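Local coordinates for protein putative oxidoreductase with NAD(P)-binding Rossmann-fold domain (Clostridium difficile, PDB 3UUW) that is a putative dehydrogenase of the GFO/IDH/MocA family, probably binding NAD(P) in its Rossmann-fold domain for oxidation or reduction of a substrate not yet identified, at residues H92-K97 / N119-F124; G123-F128 / Y168-D173. All coordinates share one frame; numbering follows the deposited sequence.

Contact 1 (H92-K97 / N119-F124)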
loop_
_atom_site.group_PDB
_atom_site.type_symbol
_atom_site.label_atom_id
_atom_site.label_comp_id
_atom_site.label_asym_id
_atom_site.label_seq_id
_atom_site.Cartn_x
_atom_site.Cartn_y
_atom_site.Cartn_z
ATOM N N HIS A 92 -31.411 32.113 8.673
ATOM C CA HIS A 92 -30.081 31.828 8.120
ATOM C C HIS A 92 -30.221 30.600 7.249
ATOM O O HIS A 92 -31.067 29.723 7.508
ATOM C CB HIS A 92 -29.066 31.508 9.208
ATOM C CG HIS A 92 -28.929 32.562 10.253
ATOM N ND1 HIS A 92 -28.095 33.651 10.113
ATOM C CD2 HIS A 92 -29.517 32.692 11.460
ATOM C CE1 HIS A 92 -28.169 34.398 11.196
ATOM N NE2 HIS A 92 -29.023 33.841 12.030
ATOM N N VAL A 93 -29.393 30.495 6.214
ATOM C CA VAL A 93 -29.527 29.384 5.279
ATOM C C VAL A 93 -28.209 28.719 4.964
ATOM O O VAL A 93 -27.231 29.393 4.637
ATOM C CB VAL A 93 -30.139 29.859 3.970
ATOM C CG1 VAL A 93 -30.222 28.693 2.943
ATOM C CG2 VAL A 93 -31.522 30.441 4.233
ATOM N N TYR A 94 -28.172 27.410 5.172
ATOM C CA TYR A 94 -27.096 26.559 4.670
ATOM C C TYR A 94 -27.639 25.813 3.456
ATOM O O TYR A 94 -28.709 25.199 3.521
ATOM C CB TYR A 94 -26.652 25.560 5.729
ATOM C CG TYR A 94 -25.612 24.556 5.274
ATOM C CD1 TYR A 94 -25.964 23.424 4.499
ATOM C CD2 TYR A 94 -24.263 24.730 5.605
ATOM C CE1 TYR A 94 -24.998 22.506 4.089
ATOM C CE2 TYR A 94 -23.297 23.818 5.200
ATOM C CZ TYR A 94 -23.667 22.713 4.441
ATOM O OH TYR A 94 -22.683 21.815 4.061
ATOM N N VAL A 95 -26.920 25.860 2.341
ATOM C CA VAL A 95 -27.382 25.193 1.107
ATOM C C VAL A 95 -26.224 24.423 0.466
ATOM O O VAL A 95 -25.071 24.855 0.511
ATOM C CB VAL A 95 -28.001 26.243 0.103
ATOM C CG1 VAL A 95 -26.926 27.225 -0.390
ATOM C CG2 VAL A 95 -28.636 25.582 -1.046
ATOM N N ASP A 96 -26.528 23.271 -0.127
ATOM C CA ASP A 96 -25.517 22.561 -0.907
ATOM C C ASP A 96 -25.102 23.374 -2.123
ATOM O O ASP A 96 -25.856 24.244 -2.607
ATOM C CB ASP A 96 -26.008 21.197 -1.331
ATOM C CG ASP A 96 -25.932 20.209 -0.195
ATOM O OD1 ASP A 96 -24.804 19.996 0.357
ATOM O OD2 ASP A 96 -26.984 19.659 0.153
ATOM N N LYS A 97 -23.892 23.105 -2.599
ATOM C CA LYS A 97 -23.366 23.797 -3.759
ATOM C C LYS A 97 -24.117 23.371 -5.013
ATOM O O LYS A 97 -24.694 22.276 -5.048
ATOM C CB LYS A 97 -21.845 23.574 -3.901
ATOM C CG LYS A 97 -21.281 22.132 -3.810
ATOM C CD LYS A 97 -21.641 21.241 -4.995
ATOM C CE LYS A 97 -22.714 20.252 -4.635
ATOM N NZ LYS A 97 -23.208 19.499 -5.808
ATOM N N ASN A 119 -26.676 34.749 7.707
ATOM C CA ASN A 119 -25.624 33.969 7.091
ATOM C C ASN A 119 -26.218 33.091 6.005
ATOM O O ASN A 119 -27.240 32.407 6.222
ATOM C CB ASN A 119 -24.925 33.073 8.118
ATOM C CG ASN A 119 -24.112 33.861 9.121
ATOM O OD1 ASN A 119 -23.583 34.933 8.795
ATOM N ND2 ASN A 119 -23.998 33.333 10.349
ATOM N N LEU A 120 -25.620 33.184 4.830
ATOM C CA LEU A 120 -25.966 32.339 3.682
ATOM C C LEU A 120 -24.677 31.609 3.381
ATOM O O LEU A 120 -23.715 32.234 2.930
ATOM C CB LEU A 120 -26.411 33.206 2.492
ATOM C CG LEU A 120 -26.693 32.486 1.170
ATOM C CD1 LEU A 120 -27.747 31.420 1.332
ATOM C CD2 LEU A 120 -27.097 33.530 0.085
ATOM N N MET A 121 -24.635 30.315 3.707
ATOM C CA MET A 121 -23.426 29.504 3.563
ATOM C C MET A 121 -23.633 28.386 2.550
ATOM O O MET A 121 -24.668 27.705 2.574
ATOM C CB MET A 121 -23.077 28.868 4.899
ATOM C CG MET A 121 -21.730 28.196 4.956
ATOM S SD MET A 121 -21.494 27.468 6.597
ATOM C CE MET A 121 -19.775 26.936 6.443
ATOM N N VAL A 122 -22.629 28.170 1.695
ATOM C CA VAL A 122 -22.642 27.091 0.713
ATOM C C VAL A 122 -21.789 25.943 1.235
ATOM O O VAL A 122 -20.692 26.143 1.788
ATOM C CB VAL A 122 -22.158 27.570 -0.670
ATOM C CG1 VAL A 122 -22.036 26.408 -1.634
ATOM C CG2 VAL A 122 -23.138 28.670 -1.207
ATOM N N GLY A 123 -22.306 24.726 1.041
ATOM C CA GLY A 123 -21.729 23.520 1.610
ATOM C C GLY A 123 -20.515 22.944 0.930
ATOM O O GLY A 123 -20.549 21.802 0.377
ATOM N N PHE A 124 -19.422 23.694 0.966
ATOM C CA PHE A 124 -18.158 23.185 0.430
ATOM C C PHE A 124 -17.489 22.393 1.536
ATOM O O PHE A 124 -16.558 22.860 2.198
ATOM C CB PHE A 124 -17.277 24.321 -0.124
ATOM C CG PHE A 124 -17.806 24.922 -1.395
ATOM C CD1 PHE A 124 -17.861 24.164 -2.563
ATOM C CD2 PHE A 124 -18.217 26.239 -1.445
ATOM C CE1 PHE A 124 -18.353 24.698 -3.706
ATOM C CE2 PHE A 124 -18.703 26.769 -2.605
ATOM C CZ PHE A 124 -18.761 26.000 -3.735
HETATM O O HOH W 1 -22.713 20.862 -1.004
#
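Tyr94 and Met121 are paired in register on neighbouring parallel strands, and their side chains cross at a slant. With Met121 extended all along its chain, its SD arrives at the rim of the tyrosine ring, 5.3 Å from the ring centroid, a Met-aromatic contact made at the edge. Beyond it Tyr94 OH comes 3.1 Å from Gly123 CA. On the other face of the sheet Val93 lies alongside Leu120, and Val95 alongside Val122, each pair pointing the same way. In the backbone ladder Val93 bonds Asn119 O and Met121 N, and Val95 bonds Met121 O and Gly123 N. At the N-terminal end His92 ND1 accepts the N-H of Asn119 in the imidazole plane, at 3.0 Å and straight (180°). At the far end a water joins Asp96 OD1, Lys97 N and Gly123 O, while Lys97 CB packs 3.6 Å from Val122 CG1. The hydroxyl of Tyr22 is hydrogen-bonded to both Tyr94 OH and Asp96 OD1. Helix 103-116 completes this beta-alpha-beta unit; strand 120-122 forms one edge of the chain's five-stranded parallel sheet, strand 69-72 flanks 92-95, helix 269-281 packs on the Tyr94 and Met121 face, and helix 79-88 on the valine face.

Contact 2 (G123-F128 / Y168-D173)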
loop_
_atom_site.group_PDB
_atom_site.type_symbol
_atom_site.label_atom_id
_atom_site.label_comp_id
_atom_site.label_asym_id
_atom_site.label_seq_id
_atom_site.Cartn_x
_atom_site.Cartn_y
_atom_site.Cartn_z
ATOM N N GLY A 123 -22.306 24.726 1.041
ATOM C CA GLY A 123 -21.729 23.520 1.610
ATOM C C GLY A 123 -20.515 22.944 0.930
ATOM O O GLY A 123 -20.549 21.802 0.377
ATOM N N PHE A 124 -19.422 23.694 0.966
ATOM C CA PHE A 124 -18.158 23.185 0.430
ATOM C C PHE A 124 -17.489 22.393 1.536
ATOM O O PHE A 124 -16.558 22.860 2.198
ATOM C CB PHE A 124 -17.277 24.321 -0.124
ATOM C CG PHE A 124 -17.806 24.922 -1.395
ATOM C CD1 PHE A 124 -17.861 24.164 -2.563
ATOM C CD2 PHE A 124 -18.217 26.239 -1.445
ATOM C CE1 PHE A 124 -18.353 24.698 -3.706
ATOM C CE2 PHE A 124 -18.703 26.769 -2.605
ATOM C CZ PHE A 124 -18.761 26.000 -3.735
ATOM N N ASN A 125 -17.981 21.168 1.741
ATOM C CA ASN A 125 -17.511 20.336 2.845
ATOM C C ASN A 125 -16.008 20.068 2.867
ATOM O O ASN A 125 -15.419 19.902 3.939
ATOM C CB ASN A 125 -18.286 19.014 2.911
ATOM C CG ASN A 125 -18.185 18.241 1.637
ATOM O OD1 ASN A 125 -18.751 18.654 0.620
ATOM N ND2 ASN A 125 -17.420 17.142 1.652
ATOM N N ARG A 126 -15.379 20.041 1.693
ATOM C CA ARG A 126 -13.957 19.735 1.619
ATOM C C ARG A 126 -13.092 20.750 2.380
ATOM O O ARG A 126 -12.036 20.393 2.880
ATOM C CB ARG A 126 -13.536 19.548 0.159
ATOM C CG ARG A 126 -14.055 18.284 -0.420
ATOM C CD ARG A 126 -14.046 18.302 -1.920
ATOM N NE ARG A 126 -14.465 17.010 -2.422
ATOM C CZ ARG A 126 -15.706 16.552 -2.372
ATOM N NH1 ARG A 126 -16.697 17.299 -1.893
ATOM N NH2 ARG A 126 -15.968 15.327 -2.830
ATOM N N ARG A 127 -13.562 21.997 2.511
ATOM C CA ARG A 127 -12.845 23.001 3.306
ATOM C C ARG A 127 -12.791 22.647 4.799
ATOM O O ARG A 127 -12.018 23.243 5.570
ATOM C CB ARG A 127 -13.460 24.375 3.120
ATOM C CG ARG A 127 -13.497 24.882 1.707
ATOM C CD ARG A 127 -13.726 26.377 1.742
ATOM N NE ARG A 127 -14.086 26.958 0.459
ATOM C CZ ARG A 127 -14.172 28.270 0.234
ATOM N NH1 ARG A 127 -13.831 29.145 1.173
ATOM N NH2 ARG A 127 -14.549 28.715 -0.957
ATOM N N PHE A 128 -13.625 21.686 5.209
ATOM C CA PHE A 128 -13.696 21.219 6.586
ATOM C C PHE A 128 -13.276 19.757 6.743
ATOM O O PHE A 128 -13.374 19.183 7.837
ATOM C CB PHE A 128 -15.116 21.423 7.142
ATOM C CG PHE A 128 -15.461 22.854 7.377
ATOM C CD1 PHE A 128 -15.824 23.668 6.325
ATOM C CD2 PHE A 128 -15.381 23.405 8.640
ATOM C CE1 PHE A 128 -16.122 24.985 6.526
ATOM C CE2 PHE A 128 -15.681 24.730 8.844
ATOM C CZ PHE A 128 -16.050 25.516 7.783
ATOM N N TYR A 168 -17.469 19.093 -10.631
ATOM C CA TYR A 168 -16.125 19.643 -10.813
ATOM C C TYR A 168 -15.911 20.859 -9.912
ATOM O O TYR A 168 -14.775 21.191 -9.574
ATOM C CB TYR A 168 -15.892 20.041 -12.251
ATOM C CG TYR A 168 -14.467 20.363 -12.648
ATOM C CD1 TYR A 168 -13.412 19.479 -12.389
ATOM C CD2 TYR A 168 -14.188 21.494 -13.373
ATOM C CE1 TYR A 168 -12.097 19.766 -12.810
ATOM C CE2 TYR A 168 -12.866 21.802 -13.792
ATOM C CZ TYR A 168 -11.838 20.922 -13.527
ATOM O OH TYR A 168 -10.560 21.224 -13.976
ATOM N N ILE A 169 -17.007 21.486 -9.501
ATOM C CA ILE A 169 -16.945 22.651 -8.624
ATOM C C ILE A 169 -16.213 22.307 -7.329
ATOM O O ILE A 169 -15.541 23.169 -6.750
ATOM C CB ILE A 169 -18.362 23.234 -8.334
ATOM C CG1 ILE A 169 -18.271 24.642 -7.730
ATOM C CG2 ILE A 169 -19.166 22.293 -7.419
ATOM C CD1 ILE A 169 -19.631 25.329 -7.656
ATOM N N HIS A 170 -16.347 21.068 -6.861
ATOM C CA HIS A 170 -15.626 20.653 -5.656
ATOM C C HIS A 170 -14.118 20.679 -5.841
ATOM O O HIS A 170 -13.389 21.074 -4.929
ATOM C CB HIS A 170 -16.028 19.255 -5.198
ATOM C CG HIS A 170 -17.361 19.197 -4.535
ATOM N ND1 HIS A 170 -17.653 19.888 -3.376
ATOM C CD2 HIS A 170 -18.473 18.489 -4.844
ATOM C CE1 HIS A 170 -18.897 19.624 -3.015
ATOM N NE2 HIS A 170 -19.413 18.769 -3.885
ATOM N N VAL A 171 -13.666 20.262 -7.016
ATOM C CA VAL A 171 -12.245 20.260 -7.352
ATOM C C VAL A 171 -11.709 21.702 -7.421
ATOM O O VAL A 171 -10.673 22.045 -6.805
ATOM C CB VAL A 171 -12.003 19.471 -8.669
ATOM C CG1 VAL A 171 -10.530 19.535 -9.076
ATOM C CG2 VAL A 171 -12.435 18.010 -8.509
ATOM N N ILE A 172 -12.420 22.551 -8.156
ATOM C CA ILE A 172 -12.048 23.969 -8.322
ATOM C C ILE A 172 -12.101 24.689 -6.983
ATOM O O ILE A 172 -11.179 25.412 -6.640
ATOM C CB ILE A 172 -12.934 24.658 -9.356
ATOM C CG1 ILE A 172 -12.732 24.017 -10.731
ATOM C CG2 ILE A 172 -12.664 26.192 -9.436
ATOM C CD1 ILE A 172 -11.260 23.945 -11.206
ATOM N N ASP A 173 -13.164 24.494 -6.208
ATOM C CA ASP A 173 -13.218 25.185 -4.922
ATOM C C ASP A 173 -12.069 24.774 -3.996
ATOM O O ASP A 173 -11.475 25.611 -3.318
ATOM C CB ASP A 173 -14.531 24.944 -4.185
ATOM C CG ASP A 173 -14.647 25.823 -2.951
ATOM O OD1 ASP A 173 -14.901 27.042 -3.122
ATOM O OD2 ASP A 173 -14.443 25.306 -1.831
HETATM O O HOH W 2 -16.347 20.865 -1.076
#
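Phe124 holds its CG anti to the carbonyl carbon (chi1 -71°), while Asp173 sets its own CG anti to the backbone N (chi1 -172°), and the carboxylate is thereby laid over one face of the phenyl ring. The two planes are only 12° apart. Asp173 CG sits 3.6 Å from Phe124 CG, toward the rim, and the CB of the aspartate adds a CH-pi contact over the same ring. At the ring's edge Ile169 CG1 touches Phe124 CE1 at 4.0 Å. Arg127, extended from CG to NE, comes to the carboxylate side-on: NE bonds Asp173 OD2 and NH2 bonds Asp173 OD1, both at 2.8 Å, nearly straight and through the syn lone pairs. Guanidinium and carboxylate are almost coplanar. About one turn earlier on the helix, His170 offers a ring face, and Arg126 NH1 lies over its centre, 3.1 Å from His170 ND1; a water links that ND1 to Arg126 N. Glu225 takes Arg126 NE, and Glu292 binds Arg127 NH1, so each arginine also has an acidic partner beyond this contact. The 3-10 turn 125-128 is thus fastened to helix 160-179 by a buried, two-pronged salt bridge, whose paired bonds satisfy both carboxylate oxygens of Asp173, fix the rotation of the group and hold it flat against the Phe124 ring.

How the contacts relate
The two contacts follow one another along the chain and share Gly123 and Phe124, so contact 1, in the Rossmann sheet, runs directly into contact 2, where the chain meets helix 160-179; their centres lie about 12 Å apart. Lys97 provides a second connection: its CD packs 3.5 Å from His170 NE2 and 3.6 Å from Ile169 CG2, while its NZ forms a salt bridge with Asp166 of the same helix. The Asp96 side chain lies near, without touching, a glycine-rich turn (Gly13, Gly15) of the kind that binds dinucleotides in Rossmann folds, consistent with a nucleotide site beside contact 1. At contact 2 a glycerol, probably from the crystallisation liquor, is hydrogen-bonded to Arg127 O.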